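Local structure of acyl-[acyl-carrier-protein]--UDP-N-acetylglucosamine O-acyltransferase (Helicobacter pylori, 1J2Z) at residues A[157-162]-A[174-179]; A[166-171]-A[182-187]. The protein catalyses the transfer of a (3R)-hydroxyacyl chain from acyl carrier protein to UDP-N-acetylglucosamine, the first step of lipid A biosynthesis. One frame throughout, in Å; residues are numbered along the deposited sequence.

Interaction 1: residues A[157-162]-A[174-179]; sequences QFVRIA and GKDVPP. With SOG (octyl 1-thio-beta-D-glucopyranoside), chain B.
Asp176 OD2 is gripped by two nitrogens of Arg160 in a salt bridge: NE at 2.9 Å from Asp176 OD2 and NH2 at 3.1 Å from it. Both reach OD2 from the same face of the carboxylate. The oxygen lies in the guanidinium plane, at its edge, while the two flat groups are turned 60° apart. Asp176 CG is anti to its own carbonyl carbon (chi1 -65°). The other oxygen, OD1, takes the backbone N-H of Arg160 from above the carboxylate plane (Arg160 N to Asp176 OD1 2.9 Å). One aspartate thus holds both main chain and side chain of Arg160. Ser251 also bonds to OD2, and Arg160 NH2 bonds to Phe247 O, tying the pair to the end of helix 239-250. Val177 N donates to Arg160 O, and Ala162 N to Val177 O, each at 2.9 Å. The Ala162 methyl packs tightly on the Pro179 ring, CB to Pro179 CD 3.4 Å. Gln157, a probable substrate-binding residue, rests its side chain against the octyl tail of the bound detergent, with NE2 3.2 Å from C3'. The contact lies near the C-terminal end of the left-handed parallel beta-helix of LpxA, where its last coils meet helix 239-250.

Interaction 2: residues A[166-171]-A[182-187]; sequences MIAGKS and TVEGNR
Thr182 starts the contact beside Met166, with its CG2 4.0 Å from Met166 CB. CG2 stands anti to the carbonyl carbon, and OG1 makes a weak bond to Gly192 O. Val183 carries both backbone hydrogen bonds between the two segments. Its N donates to Met166 O (Val183 N to Met166 O 2.7 Å), and its O accepts from Ala168 N (Val183 O to Ala168 N 2.8 Å). The second bond is almost straight at the hydrogen, 177°. The Val183 side chain lies on the same face of the sheet as Ile167. Its CB is 4.4 Å from Ile167 CG2, and Leu173 touches both residues.

Glu184 runs its extended chain over the Ala168 methyl. CG, anti to the backbone N (chi1 178°), and OE2 are each 3.5 Å from Ala168 CB. The carboxylate has its polar partner elsewhere, since OE1 forms a salt bridge with Arg191. Gly185 comes next, and its O receives a CA-H contact from Ser171, CA to Gly185 O 3.3 Å. Ser171 OG is turned back to its own segment and donates to Ala168 O from above the carbonyl plane. This bond closes the turn after strand 166-167. Asn186 ends the contact with its backbone O, near Ser171 C; its CB points away. The short parallel strands 166-167 and 181-184 are stacked as successive rungs on one side of a left-handed parallel beta-helix.

How the interactions relate
Interactions 1 and 2 join the same two successive coils, on neighbouring sides of the beta-helix. Their segments alternate in sequence, with strand 160-161 followed by strand 166-167. They meet inside the coil, where Val177 packs on Val183 and Leu173 touches Ile161, Ile167 and Val183. Interaction 1 is the more buried: seven of its eleven touching residues are buried, some inside the coil and some under helix 239-250. It has only a single backbone bridge and adds an aspartate that binds both a side chain and a backbone N-H. Interaction 2 is partly buried and has two parallel bridges, with carbon contacts beside them. Its segment 166-171 also reaches another subunit through Lys170, while interaction 1 touches no other protein chain of the trimer.

Interaction 1: residues A[157-162]-A[174-179]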
loop_
_atom_site.group_PDB
_atom_site.type_symbol
_atom_site.label_atom_id
_atom_site.label_comp_id
_atom_site.label_asym_id
_atom_site.label_seq_id
_atom_site.Cartn_x
_atom_site.Cartn_y
_atom_site.Cartn_z
ATOM N N GLN A 157 6.942 -15.920 0.733
ATOM C CA GLN A 157 6.595 -17.110 1.501
ATOM C C GLN A 157 7.778 -17.933 2.009
ATOM O O GLN A 157 8.783 -18.094 1.326
ATOM C CB GLN A 157 5.674 -18.012 0.669
ATOM C CG GLN A 157 6.390 -18.755 -0.456
ATOM C CD GLN A 157 5.444 -19.521 -1.359
ATOM O OE1 GLN A 157 4.524 -20.191 -0.890
ATOM N NE2 GLN A 157 5.675 -19.438 -2.661
ATOM N N PHE A 158 7.630 -18.455 3.220
ATOM C CA PHE A 158 8.643 -19.293 3.855
ATOM C C PHE A 158 9.953 -18.615 4.222
ATOM O O PHE A 158 10.886 -19.278 4.666
ATOM C CB PHE A 158 8.931 -20.530 2.992
ATOM C CG PHE A 158 7.776 -21.483 2.904
ATOM C CD1 PHE A 158 6.951 -21.497 1.788
ATOM C CD2 PHE A 158 7.482 -22.331 3.967
ATOM C CE1 PHE A 158 5.844 -22.341 1.730
ATOM C CE2 PHE A 158 6.381 -23.177 3.922
ATOM C CZ PHE A 158 5.559 -23.183 2.802
ATOM N N VAL A 159 10.037 -17.301 4.049
ATOM C CA VAL A 159 11.267 -16.607 4.405
ATOM C C VAL A 159 11.396 -16.555 5.922
ATOM O O VAL A 159 10.397 -16.448 6.637
ATOM C CB VAL A 159 11.294 -15.168 3.849
ATOM C CG1 VAL A 159 12.383 -14.351 4.548
ATOM C CG2 VAL A 159 11.559 -15.203 2.351
ATOM N N ARG A 160 12.626 -16.644 6.417
ATOM C CA ARG A 160 12.858 -16.582 7.854
ATOM C C ARG A 160 13.851 -15.474 8.166
ATOM O O ARG A 160 14.920 -15.407 7.567
ATOM C CB ARG A 160 13.404 -17.913 8.374
ATOM C CG ARG A 160 12.486 -19.118 8.165
ATOM C CD ARG A 160 13.151 -20.374 8.714
ATOM N NE ARG A 160 14.523 -20.475 8.230
ATOM C CZ ARG A 160 15.539 -20.949 8.944
ATOM N NH1 ARG A 160 15.340 -21.373 10.186
ATOM N NH2 ARG A 160 16.756 -20.980 8.421
ATOM N N ILE A 161 13.488 -14.596 9.092
ATOM C CA ILE A 161 14.367 -13.504 9.492
ATOM C C ILE A 161 14.713 -13.747 10.954
ATOM O O ILE A 161 13.827 -13.790 11.813
ATOM C CB ILE A 161 13.668 -12.140 9.341
ATOM C CG1 ILE A 161 13.247 -11.943 7.885
ATOM C CG2 ILE A 161 14.604 -11.016 9.779
ATOM C CD1 ILE A 161 12.295 -10.777 7.682
ATOM N N ALA A 162 16.001 -13.915 11.233
ATOM C CA ALA A 162 16.451 -14.186 12.592
ATOM C C ALA A 162 16.437 -12.952 13.479
ATOM O O ALA A 162 16.143 -11.844 13.030
ATOM C CB ALA A 162 17.853 -14.804 12.562
ATOM N N GLY A 174 13.419 -12.571 -0.577
ATOM C CA GLY A 174 13.064 -13.925 -0.959
ATOM C C GLY A 174 13.956 -14.983 -0.332
ATOM O O GLY A 174 13.842 -16.165 -0.653
ATOM N N LYS A 175 14.845 -14.566 0.564
ATOM C CA LYS A 175 15.742 -15.503 1.227
ATOM C C LYS A 175 15.858 -15.226 2.721
ATOM O O LYS A 175 15.495 -14.149 3.194
ATOM C CB LYS A 175 17.128 -15.456 0.582
ATOM C CG LYS A 175 17.181 -16.042 -0.824
ATOM C CD LYS A 175 18.620 -16.163 -1.297
ATOM C CE LYS A 175 18.711 -16.838 -2.655
ATOM N NZ LYS A 175 20.128 -16.983 -3.095
ATOM N N ASP A 176 16.365 -16.209 3.459
ATOM C CA ASP A 176 16.532 -16.095 4.905
ATOM C C ASP A 176 17.639 -15.124 5.286
ATOM O O ASP A 176 18.610 -14.943 4.546
ATOM C CB ASP A 176 16.851 -17.462 5.512
ATOM C CG ASP A 176 15.710 -18.445 5.373
ATOM O OD1 ASP A 176 14.630 -18.060 4.870
ATOM O OD2 ASP A 176 15.896 -19.611 5.778
ATOM N N VAL A 177 17.496 -14.513 6.455
ATOM C CA VAL A 177 18.485 -13.567 6.944
ATOM C C VAL A 177 18.976 -13.988 8.325
ATOM O O VAL A 177 18.199 -14.056 9.274
ATOM C CB VAL A 177 17.898 -12.148 7.040
ATOM C CG1 VAL A 177 18.976 -11.174 7.481
ATOM C CG2 VAL A 177 17.309 -11.735 5.694
ATOM N N PRO A 178 20.284 -14.269 8.453
ATOM C CA PRO A 178 20.886 -14.687 9.721
ATOM C C PRO A 178 20.822 -13.579 10.766
ATOM O O PRO A 178 20.661 -12.404 10.432
ATOM C CB PRO A 178 22.313 -15.037 9.318
ATOM C CG PRO A 178 22.594 -14.030 8.241
ATOM C CD PRO A 178 21.320 -14.092 7.418
ATOM N N PRO A 179 20.960 -13.937 12.048
ATOM C CA PRO A 179 20.904 -12.946 13.125
ATOM C C PRO A 179 21.800 -11.710 13.029
ATOM O O PRO A 179 22.931 -11.766 12.544
ATOM C CB PRO A 179 21.176 -13.776 14.387
ATOM C CG PRO A 179 21.864 -14.996 13.886
ATOM C CD PRO A 179 21.173 -15.292 12.588
HETATM C C1 SOG B . 0.379 -15.678 -0.346
HETATM C C2 SOG B . -0.631 -16.390 0.588
HETATM C C3 SOG B . -1.836 -15.471 0.834
HETATM C C4 SOG B . -1.324 -14.180 1.482
HETATM C C5 SOG B . -0.314 -13.499 0.523
HETATM C C6 SOG B . 0.239 -12.222 1.139
HETATM C "C1'" SOG B . 2.084 -16.378 -1.884
HETATM C "C2'" SOG B . 3.529 -15.944 -1.727
HETATM C "C3'" SOG B . 4.387 -16.477 -2.860
HETATM C "C4'" SOG B . 5.839 -16.049 -2.707
HETATM C "C5'" SOG B . 6.694 -16.588 -3.846
HETATM C "C6'" SOG B . 8.106 -16.048 -3.766
HETATM C "C7'" SOG B . 8.967 -16.573 -4.891
HETATM C "C8'" SOG B . 10.367 -16.016 -4.787
HETATM S S1 SOG B . 1.525 -16.513 -0.572
HETATM O O2 SOG B . -1.063 -17.610 -0.001
HETATM O O3 SOG B . -2.759 -16.107 1.694
HETATM O O4 SOG B . -2.410 -13.307 1.738
HETATM O O5 SOG B . 0.785 -14.417 0.259
HETATM O O6 SOG B . -0.641 -11.143 0.887
HETATM O O HOH W 1 13.727 -20.740 4.611
#

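Interaction 2: residues A[166-171]-A[182-187]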
loop_
_atom_site.group_PDB
_atom_site.type_symbol
_atom_site.label_atom_id
_atom_site.label_comp_id
_atom_site.label_asym_id
_atom_site.label_seq_id
_atom_site.Cartn_x
_atom_site.Cartn_y
_atom_site.Cartn_z
ATOM N N MET A 166 17.544 -5.976 10.590
ATOM C CA MET A 166 16.935 -4.743 10.125
ATOM C C MET A 166 16.760 -4.848 8.621
ATOM O O MET A 166 17.712 -5.144 7.903
ATOM C CB MET A 166 17.816 -3.537 10.456
ATOM C CG MET A 166 17.186 -2.203 10.075
ATOM S SD MET A 166 18.168 -0.791 10.618
ATOM C CE MET A 166 17.677 -0.690 12.351
ATOM N N ILE A 167 15.542 -4.616 8.147
ATOM C CA ILE A 167 15.263 -4.678 6.720
ATOM C C ILE A 167 14.815 -3.302 6.246
ATOM O O ILE A 167 13.817 -2.764 6.729
ATOM C CB ILE A 167 14.152 -5.697 6.418
ATOM C CG1 ILE A 167 14.481 -7.025 7.088
ATOM C CG2 ILE A 167 14.021 -5.899 4.911
ATOM C CD1 ILE A 167 13.451 -8.077 6.843
ATOM N N ALA A 168 15.560 -2.735 5.303
ATOM C CA ALA A 168 15.245 -1.414 4.765
ATOM C C ALA A 168 13.890 -1.389 4.066
ATOM O O ALA A 168 13.411 -2.409 3.582
ATOM C CB ALA A 168 16.337 -0.975 3.794
ATOM N N GLY A 169 13.279 -0.211 4.010
ATOM C CA GLY A 169 11.989 -0.083 3.360
ATOM C C GLY A 169 12.054 -0.373 1.871
ATOM O O GLY A 169 13.128 -0.364 1.275
ATOM N N LYS A 170 10.893 -0.632 1.275
ATOM C CA LYS A 170 10.788 -0.927 -0.152
ATOM C C LYS A 170 11.628 -2.107 -0.636
ATOM O O LYS A 170 11.999 -2.169 -1.806
ATOM C CB LYS A 170 11.130 0.317 -0.980
ATOM C CG LYS A 170 9.970 1.287 -1.133
ATOM C CD LYS A 170 10.334 2.436 -2.053
ATOM C CE LYS A 170 9.098 3.216 -2.473
ATOM N NZ LYS A 170 8.193 2.393 -3.327
ATOM N N SER A 171 11.924 -3.047 0.251
ATOM C CA SER A 171 12.705 -4.209 -0.150
ATOM C C SER A 171 11.771 -5.355 -0.510
ATOM O O SER A 171 10.586 -5.342 -0.170
ATOM C CB SER A 171 13.622 -4.665 0.987
ATOM O OG SER A 171 14.490 -3.631 1.403
ATOM N N THR A 182 21.634 -6.581 8.470
ATOM C CA THR A 182 20.807 -5.531 7.893
ATOM C C THR A 182 20.639 -5.905 6.426
ATOM O O THR A 182 21.599 -6.307 5.770
ATOM C CB THR A 182 21.479 -4.153 7.991
ATOM O OG1 THR A 182 22.740 -4.184 7.312
ATOM C CG2 THR A 182 21.695 -3.776 9.437
ATOM N N VAL A 183 19.420 -5.781 5.921
ATOM C CA VAL A 183 19.118 -6.131 4.538
ATOM C C VAL A 183 18.487 -4.962 3.791
ATOM O O VAL A 183 17.871 -4.084 4.398
ATOM C CB VAL A 183 18.158 -7.337 4.488
ATOM C CG1 VAL A 183 17.818 -7.689 3.048
ATOM C CG2 VAL A 183 18.798 -8.526 5.183
ATOM N N GLU A 184 18.636 -4.965 2.469
ATOM C CA GLU A 184 18.091 -3.902 1.633
ATOM C C GLU A 184 18.139 -4.281 0.154
ATOM O O GLU A 184 18.947 -5.117 -0.252
ATOM C CB GLU A 184 18.892 -2.621 1.868
ATOM C CG GLU A 184 18.473 -1.433 1.029
ATOM C CD GLU A 184 19.256 -0.180 1.381
ATOM O OE1 GLU A 184 20.497 -0.186 1.228
ATOM O OE2 GLU A 184 18.627 0.809 1.817
ATOM N N GLY A 185 17.269 -3.670 -0.646
ATOM C CA GLY A 185 17.256 -3.943 -2.074
ATOM C C GLY A 185 16.016 -4.652 -2.573
ATOM O O GLY A 185 15.347 -5.351 -1.810
ATOM N N ASN A 186 15.698 -4.474 -3.854
ATOM C CA ASN A 186 14.527 -5.134 -4.412
ATOM C C ASN A 186 14.751 -6.601 -4.100
ATOM O O ASN A 186 14.127 -7.139 -3.193
ATOM C CB ASN A 186 14.426 -4.910 -5.920
ATOM C CG ASN A 186 12.991 -4.960 -6.414
ATOM O OD1 ASN A 186 12.311 -5.978 -6.283
ATOM N ND2 ASN A 186 12.521 -3.852 -6.976
ATOM N N ARG A 187 15.645 -7.253 -4.835
ATOM C CA ARG A 187 15.947 -8.642 -4.527
ATOM C C ARG A 187 16.953 -8.481 -3.390
ATOM O O ARG A 187 18.166 -8.551 -3.588
ATOM C CB ARG A 187 16.575 -9.346 -5.730
ATOM C CG ARG A 187 16.261 -10.834 -5.771
ATOM C CD ARG A 187 16.679 -11.502 -7.077
ATOM N NE ARG A 187 18.080 -11.921 -7.081
ATOM C CZ ARG A 187 19.111 -11.114 -7.307
ATOM N NH1 ARG A 187 18.914 -9.826 -7.553
ATOM N NH2 ARG A 187 20.345 -11.601 -7.281
#